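Local coordinates for gamma-glutamyl-gamma-aminobutyraldehyde dehydrogenase (Burkholderia cenocepacia, PDB 4LIH), which probably oxidises aldehydes such as gamma-glutamyl-gamma-aminobutyraldehyde to carboxylic acids with NAD(P)+ as the electron acceptor, at residues Leu160-Val166 against Tyr493-Thr499; Trp138-Ala142 against Lys485-Leu490. One frame throughout, in Å; residues are numbered along the deposited sequence.

Contact 1: residues Leu160-Val166 against Tyr493-Thr499; sequences LVTREPV and YTELKST
Strands 160-165 and 494-499 form an antiparallel pair at the base of the projecting oligomerisation arm known in aldehyde dehydrogenases, where strand 157-172 runs from the arm into the nucleotide-binding sheet and pairs with the C-terminal strand 494-502. Three hydrogen-bonded pairs, L160 with T499, T162 with K497 and E164 with E495, give six N-H...O=C bonds, and V166 N adds one more to Y493 O. On the face of V161, R163, L496 and S498, R163 lays its guanidinium over a leucine: L496 CD2 sits 3.7 Å above the plane, over its centre. The same group donates from NH1 to T494 OG1 at 2.8 Å, a bent bond (141°) with the hydroxyl 22° out of the guanidinium plane, while a water at the in-plane edge links NH1 to T494 O. The opposite face, with E164, E495 and K497, holds a salt bridge. Bent at its third torsion (chi3 -75°), K497 brings NZ to E164 OE2 at 2.8 Å, on the syn side of the carboxylate; the lysine also donates to L453 O of the second subunit, and E164 OE1 meets Y476 of that subunit. E495 pairs with R270 and with R483 of the second subunit. A second water joins T162 OG1, T499 OG1 and K497 O. S498 and T499 bond in parallel to a strand of the second subunit, carrying the sheet across the interface, while at the inner end Y493 packs on helix 178-191 and strand 246-250.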
loop_
_atom_site.group_PDB
_atom_site.type_symbol
_atom_site.label_atom_id
_atom_site.label_comp_id
_atom_site.label_asym_id
_atom_site.label_seq_id
_atom_site.Cartn_x
_atom_site.Cartn_y
_atom_site.Cartn_z
ATOM N N LEU A 160 -2.072 -13.267 8.585
ATOM C CA LEU A 160 -2.034 -13.030 7.128
ATOM C C LEU A 160 -3.405 -12.549 6.668
ATOM O O LEU A 160 -4.456 -12.995 7.165
ATOM C CB LEU A 160 -1.691 -14.337 6.370
ATOM C CG LEU A 160 -0.502 -15.229 6.782
ATOM C CD1 LEU A 160 -0.341 -16.422 5.825
ATOM C CD2 LEU A 160 0.785 -14.442 6.889
ATOM N N VAL A 161 -3.420 -11.604 5.767
ATOM C CA VAL A 161 -4.649 -11.182 5.176
ATOM C C VAL A 161 -4.487 -11.307 3.669
ATOM O O VAL A 161 -3.636 -10.623 3.062
ATOM C CB VAL A 161 -4.978 -9.752 5.558
ATOM C CG1 VAL A 161 -6.285 -9.324 4.919
ATOM C CG2 VAL A 161 -5.002 -9.619 7.063
ATOM N N THR A 162 -5.251 -12.221 3.084
ATOM C CA THR A 162 -5.135 -12.526 1.637
ATOM C C THR A 162 -6.462 -12.288 0.920
ATOM O O THR A 162 -7.498 -12.042 1.550
ATOM C CB THR A 162 -4.617 -13.975 1.458
ATOM O OG1 THR A 162 -5.466 -14.899 2.144
ATOM C CG2 THR A 162 -3.260 -14.095 2.128
ATOM N N ARG A 163 -6.405 -12.312 -0.399
ATOM C CA ARG A 163 -7.589 -12.240 -1.245
ATOM C C ARG A 163 -7.727 -13.533 -2.021
ATOM O O ARG A 163 -6.740 -14.033 -2.537
ATOM C CB ARG A 163 -7.482 -11.037 -2.179
ATOM C CG ARG A 163 -7.963 -9.732 -1.515
ATOM C CD ARG A 163 -7.971 -8.544 -2.480
ATOM N NE ARG A 163 -8.445 -7.359 -1.761
ATOM C CZ ARG A 163 -9.713 -7.123 -1.419
ATOM N NH1 ARG A 163 -10.699 -7.931 -1.783
ATOM N NH2 ARG A 163 -10.005 -6.046 -0.721
ATOM N N GLU A 164 -8.951 -14.061 -2.104
ATOM C CA GLU A 164 -9.227 -15.224 -2.937
ATOM C C GLU A 164 -10.370 -14.934 -3.920
ATOM O O GLU A 164 -11.318 -14.192 -3.611
ATOM C CB GLU A 164 -9.624 -16.452 -2.056
ATOM C CG GLU A 164 -8.569 -16.787 -0.998
ATOM C CD GLU A 164 -8.934 -17.931 -0.047
ATOM O OE1 GLU A 164 -10.129 -18.264 0.181
ATOM O OE2 GLU A 164 -7.981 -18.456 0.588
ATOM N N PRO A 165 -10.312 -15.527 -5.099
ATOM C CA PRO A 165 -11.457 -15.442 -6.000
ATOM C C PRO A 165 -12.765 -15.898 -5.381
ATOM O O PRO A 165 -12.787 -16.834 -4.554
ATOM C CB PRO A 165 -11.065 -16.333 -7.164
ATOM C CG PRO A 165 -10.048 -17.250 -6.615
ATOM C CD PRO A 165 -9.292 -16.479 -5.569
ATOM N N VAL A 166 -13.849 -15.226 -5.768
ATOM C CA VAL A 166 -15.176 -15.462 -5.139
ATOM C C VAL A 166 -15.774 -16.792 -5.701
ATOM O O VAL A 166 -16.519 -17.523 -5.022
ATOM C CB VAL A 166 -16.062 -14.171 -5.290
ATOM C CG1 VAL A 166 -16.516 -13.967 -6.705
ATOM C CG2 VAL A 166 -17.259 -14.137 -4.359
ATOM N N TYR A 493 -14.595 -9.105 -7.006
ATOM C CA TYR A 493 -14.478 -10.479 -7.538
ATOM C C TYR A 493 -13.630 -11.372 -6.629
ATOM O O TYR A 493 -13.263 -12.520 -7.037
ATOM C CB TYR A 493 -13.830 -10.400 -8.923
ATOM C CG TYR A 493 -14.589 -9.527 -9.908
ATOM C CD1 TYR A 493 -15.935 -9.770 -10.193
ATOM C CD2 TYR A 493 -13.975 -8.458 -10.532
ATOM C CE1 TYR A 493 -16.635 -8.975 -11.084
ATOM C CE2 TYR A 493 -14.681 -7.630 -11.377
ATOM C CZ TYR A 493 -16.001 -7.901 -11.675
ATOM O OH TYR A 493 -16.701 -7.108 -12.530
ATOM N N THR A 494 -13.255 -10.827 -5.450
ATOM C CA THR A 494 -12.473 -11.529 -4.438
ATOM C C THR A 494 -13.116 -11.373 -3.061
ATOM O O THR A 494 -13.911 -10.459 -2.843
ATOM C CB THR A 494 -11.006 -11.008 -4.350
ATOM O OG1 THR A 494 -11.006 -9.619 -4.054
ATOM C CG2 THR A 494 -10.297 -11.173 -5.659
ATOM N N GLU A 495 -12.738 -12.262 -2.142
ATOM C CA GLU A 495 -12.996 -12.126 -0.726
ATOM C C GLU A 495 -11.685 -11.976 0.024
ATOM O O GLU A 495 -10.664 -12.559 -0.349
ATOM C CB GLU A 495 -13.702 -13.346 -0.173
ATOM C CG GLU A 495 -14.996 -13.680 -0.884
ATOM C CD GLU A 495 -16.158 -12.826 -0.419
ATOM O OE1 GLU A 495 -17.257 -13.026 -1.001
ATOM O OE2 GLU A 495 -16.015 -11.984 0.534
ATOM N N LEU A 496 -11.754 -11.213 1.102
ATOM C CA LEU A 496 -10.705 -11.178 2.096
ATOM C C LEU A 496 -10.815 -12.326 3.056
ATOM O O LEU A 496 -11.918 -12.743 3.492
ATOM C CB LEU A 496 -10.745 -9.860 2.918
ATOM C CG LEU A 496 -10.399 -8.587 2.109
ATOM C CD1 LEU A 496 -11.040 -7.331 2.703
ATOM C CD2 LEU A 496 -8.909 -8.378 2.088
ATOM N N LYS A 497 -9.641 -12.787 3.430
ATOM C CA LYS A 497 -9.485 -13.796 4.445
ATOM C C LYS A 497 -8.383 -13.353 5.414
ATOM O O LYS A 497 -7.305 -13.027 4.972
ATOM C CB LYS A 497 -9.126 -15.157 3.809
ATOM C CG LYS A 497 -8.835 -16.246 4.871
ATOM C CD LYS A 497 -8.478 -17.580 4.187
ATOM C CE LYS A 497 -9.680 -18.319 3.593
ATOM N NZ LYS A 497 -9.199 -19.547 2.916
ATOM N N SER A 498 -8.691 -13.373 6.710
ATOM C CA SER A 498 -7.732 -13.266 7.784
ATOM C C SER A 498 -7.373 -14.690 8.261
ATOM O O SER A 498 -8.269 -15.454 8.644
ATOM C CB SER A 498 -8.345 -12.439 8.929
ATOM O OG SER A 498 -8.475 -11.056 8.558
ATOM N N THR A 499 -6.089 -15.054 8.188
ATOM C CA THR A 499 -5.586 -16.294 8.746
ATOM C C THR A 499 -4.717 -15.987 9.981
ATOM O O THR A 499 -3.700 -15.318 9.867
ATOM C CB THR A 499 -4.775 -17.078 7.702
ATOM O OG1 THR A 499 -5.568 -17.292 6.520
ATOM C CG2 THR A 499 -4.390 -18.434 8.272
HETATM O O HOH W 1 -5.192 -15.063 4.960
HETATM O O HOH W 2 -13.661 -8.205 -1.343
#

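Contact 2: residues Trp138-Ala142 against Lys485-Leu490; sequences WFAEA and KSLHAL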
loop_
_atom_site.group_PDB
_atom_site.type_symbol
_atom_site.label_atom_id
_atom_site.label_comp_id
_atom_site.label_asym_id
_atom_site.label_seq_id
_atom_site.Cartn_x
_atom_site.Cartn_y
_atom_site.Cartn_z
ATOM N N TRP A 138 -3.763 -5.159 -18.690
ATOM C CA TRP A 138 -3.382 -4.439 -17.457
ATOM C C TRP A 138 -3.698 -5.325 -16.258
ATOM O O TRP A 138 -2.867 -5.522 -15.384
ATOM C CB TRP A 138 -4.134 -3.121 -17.384
ATOM C CG TRP A 138 -3.645 -2.124 -16.385
ATOM C CD1 TRP A 138 -2.747 -1.124 -16.602
ATOM C CD2 TRP A 138 -4.059 -2.004 -15.031
ATOM N NE1 TRP A 138 -2.540 -0.396 -15.442
ATOM C CE2 TRP A 138 -3.364 -0.887 -14.470
ATOM C CE3 TRP A 138 -4.920 -2.739 -14.221
ATOM C CZ2 TRP A 138 -3.506 -0.499 -13.130
ATOM C CZ3 TRP A 138 -5.103 -2.320 -12.876
ATOM C CH2 TRP A 138 -4.379 -1.194 -12.361
ATOM N N PHE A 139 -4.871 -5.950 -16.249
ATOM C CA PHE A 139 -5.156 -6.827 -15.116
ATOM C C PHE A 139 -4.255 -8.067 -15.115
ATOM O O PHE A 139 -3.859 -8.525 -14.054
ATOM C CB PHE A 139 -6.647 -7.150 -14.981
ATOM C CG PHE A 139 -7.449 -5.986 -14.425
ATOM C CD1 PHE A 139 -7.361 -5.648 -13.054
ATOM C CD2 PHE A 139 -8.153 -5.150 -15.280
ATOM C CE1 PHE A 139 -8.085 -4.567 -12.526
ATOM C CE2 PHE A 139 -8.839 -4.067 -14.766
ATOM C CZ PHE A 139 -8.806 -3.779 -13.409
ATOM N N ALA A 140 -3.894 -8.555 -16.306
ATOM C CA ALA A 140 -2.972 -9.660 -16.440
ATOM C C ALA A 140 -1.648 -9.255 -15.828
ATOM O O ALA A 140 -1.043 -9.990 -15.024
ATOM C CB ALA A 140 -2.761 -10.010 -17.906
ATOM N N GLU A 141 -1.196 -8.069 -16.201
ATOM C CA GLU A 141 0.114 -7.576 -15.749
ATOM C C GLU A 141 0.112 -7.233 -14.254
ATOM O O GLU A 141 1.156 -7.136 -13.644
ATOM C CB GLU A 141 0.479 -6.320 -16.538
ATOM C CG GLU A 141 0.911 -6.557 -17.972
ATOM C CD GLU A 141 1.122 -5.254 -18.751
ATOM O OE1 GLU A 141 0.676 -4.195 -18.295
ATOM O OE2 GLU A 141 1.768 -5.257 -19.818
ATOM N N ALA A 142 -1.058 -7.001 -13.675
ATOM C CA ALA A 142 -1.150 -6.712 -12.231
ATOM C C ALA A 142 -1.133 -7.956 -11.335
ATOM O O ALA A 142 -0.807 -7.834 -10.150
ATOM C CB ALA A 142 -2.393 -5.905 -11.970
ATOM N N LYS A 485 -12.219 -0.653 -13.528
ATOM C CA LYS A 485 -10.839 -0.212 -13.681
ATOM C C LYS A 485 -10.109 -0.128 -12.308
ATOM O O LYS A 485 -10.755 -0.096 -11.239
ATOM C CB LYS A 485 -10.741 1.134 -14.431
ATOM C CG LYS A 485 -11.559 1.242 -15.724
ATOM C CD LYS A 485 -11.041 2.357 -16.649
ATOM C CE LYS A 485 -11.188 3.741 -16.064
ATOM N NZ LYS A 485 -10.594 4.742 -16.968
ATOM N N SER A 486 -8.783 -0.107 -12.357
ATOM C CA SER A 486 -7.876 0.024 -11.222
ATOM C C SER A 486 -7.892 -1.251 -10.431
ATOM O O SER A 486 -8.740 -2.130 -10.669
ATOM C CB SER A 486 -8.273 1.178 -10.297
ATOM O OG SER A 486 -9.263 0.802 -9.367
ATOM N N LEU A 487 -6.968 -1.345 -9.491
ATOM C CA LEU A 487 -6.862 -2.533 -8.640
ATOM C C LEU A 487 -8.111 -2.713 -7.801
ATOM O O LEU A 487 -8.443 -3.832 -7.444
ATOM C CB LEU A 487 -5.641 -2.486 -7.730
ATOM C CG LEU A 487 -4.308 -2.516 -8.477
ATOM C CD1 LEU A 487 -3.222 -2.286 -7.432
ATOM C CD2 LEU A 487 -4.118 -3.827 -9.170
ATOM N N HIS A 488 -8.805 -1.604 -7.539
ATOM C CA HIS A 488 -10.049 -1.586 -6.767
ATOM C C HIS A 488 -11.154 -2.379 -7.454
ATOM O O HIS A 488 -12.061 -2.804 -6.806
ATOM C CB HIS A 488 -10.534 -0.140 -6.572
ATOM C CG HIS A 488 -9.589 0.677 -5.755
ATOM N ND1 HIS A 488 -9.422 0.478 -4.409
ATOM C CD2 HIS A 488 -8.664 1.593 -6.114
ATOM C CE1 HIS A 488 -8.462 1.273 -3.964
ATOM N NE2 HIS A 488 -7.971 1.940 -4.986
ATOM N N ALA A 489 -11.047 -2.575 -8.755
ATOM C CA ALA A 489 -12.006 -3.429 -9.496
ATOM C C ALA A 489 -11.993 -4.879 -8.990
ATOM O O ALA A 489 -13.021 -5.561 -8.996
ATOM C CB ALA A 489 -11.732 -3.363 -10.990
ATOM N N LEU A 490 -10.831 -5.337 -8.533
ATOM C CA LEU A 490 -10.644 -6.732 -8.094
ATOM C C LEU A 490 -11.396 -7.070 -6.800
ATOM O O LEU A 490 -11.703 -8.234 -6.529
ATOM C CB LEU A 490 -9.153 -7.034 -7.908
ATOM C CG LEU A 490 -8.356 -6.913 -9.203
ATOM C CD1 LEU A 490 -6.891 -6.644 -8.935
ATOM C CD2 LEU A 490 -8.533 -8.155 -10.064
#
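The indole of W138 presents its CE3 edge to one face of F139, a T-shaped (edge-to-face) arrangement with W138 CE3 3.8 Å above the phenyl plane and over its centre. At the edge of the phenyl ring S486 O lies in plane, 3.1 Å from F139 CE1, and F139 CD1 lies at the edge of the indole. K145 of the fourth subunit makes a cation-pi contact with the indole. The aromatic C-H edge offers the carbonyl a weakly positive rim, without displacing that oxygen from its backbone bond with A489 N. With CG anti to the backbone N (chi1 -166°), the six-membered ring of W138 reaches the backbone of S486 and L487, CH2 coming edge-on to L487 N at 3.9 Å, while W138 NE1 donates to D144 O of the fourth subunit. Aliphatic groups fill in round the rings. A489 CB packs 3.8 Å from F139 CZ, L490 CD2 lies 4.1 Å from F139 CD1, the two side chains running past each other in opposite directions, and L487 CD2 rests 3.9 Å from A142 CB. Within the loop, S486 OG donates to K485 O at 2.6 Å and accepts a weak bond from H488 N. The last turn of helix 121-142 thus packs its edge-to-face aromatic pair, together with P188 of helix 178-191, on the loop running into strand 494-502, in the nucleotide-binding part of this aldehyde dehydrogenase fold.

How the contacts relate
Segments 485-490 of contact 2 and 493-499 of contact 1 are almost continuous, the first in a loop and the second on the strand that follows it. Contact 2 is buried and its centre is about 16 Å from the centre of the chain; the centre of contact 1, partly buried, is about 27 Å from it. Backbone bonding, a salt bridge and waters join the strands of contact 1; contact 2 relies on ring edges and apolar carbons. L490 O accepts a bond from T494 OG1, tying one contact directly to the other, and helix 178-191 packs beside both. Their oligomer neighbours differ too: mainly the second subunit at contact 1, and chiefly the fourth at contact 2.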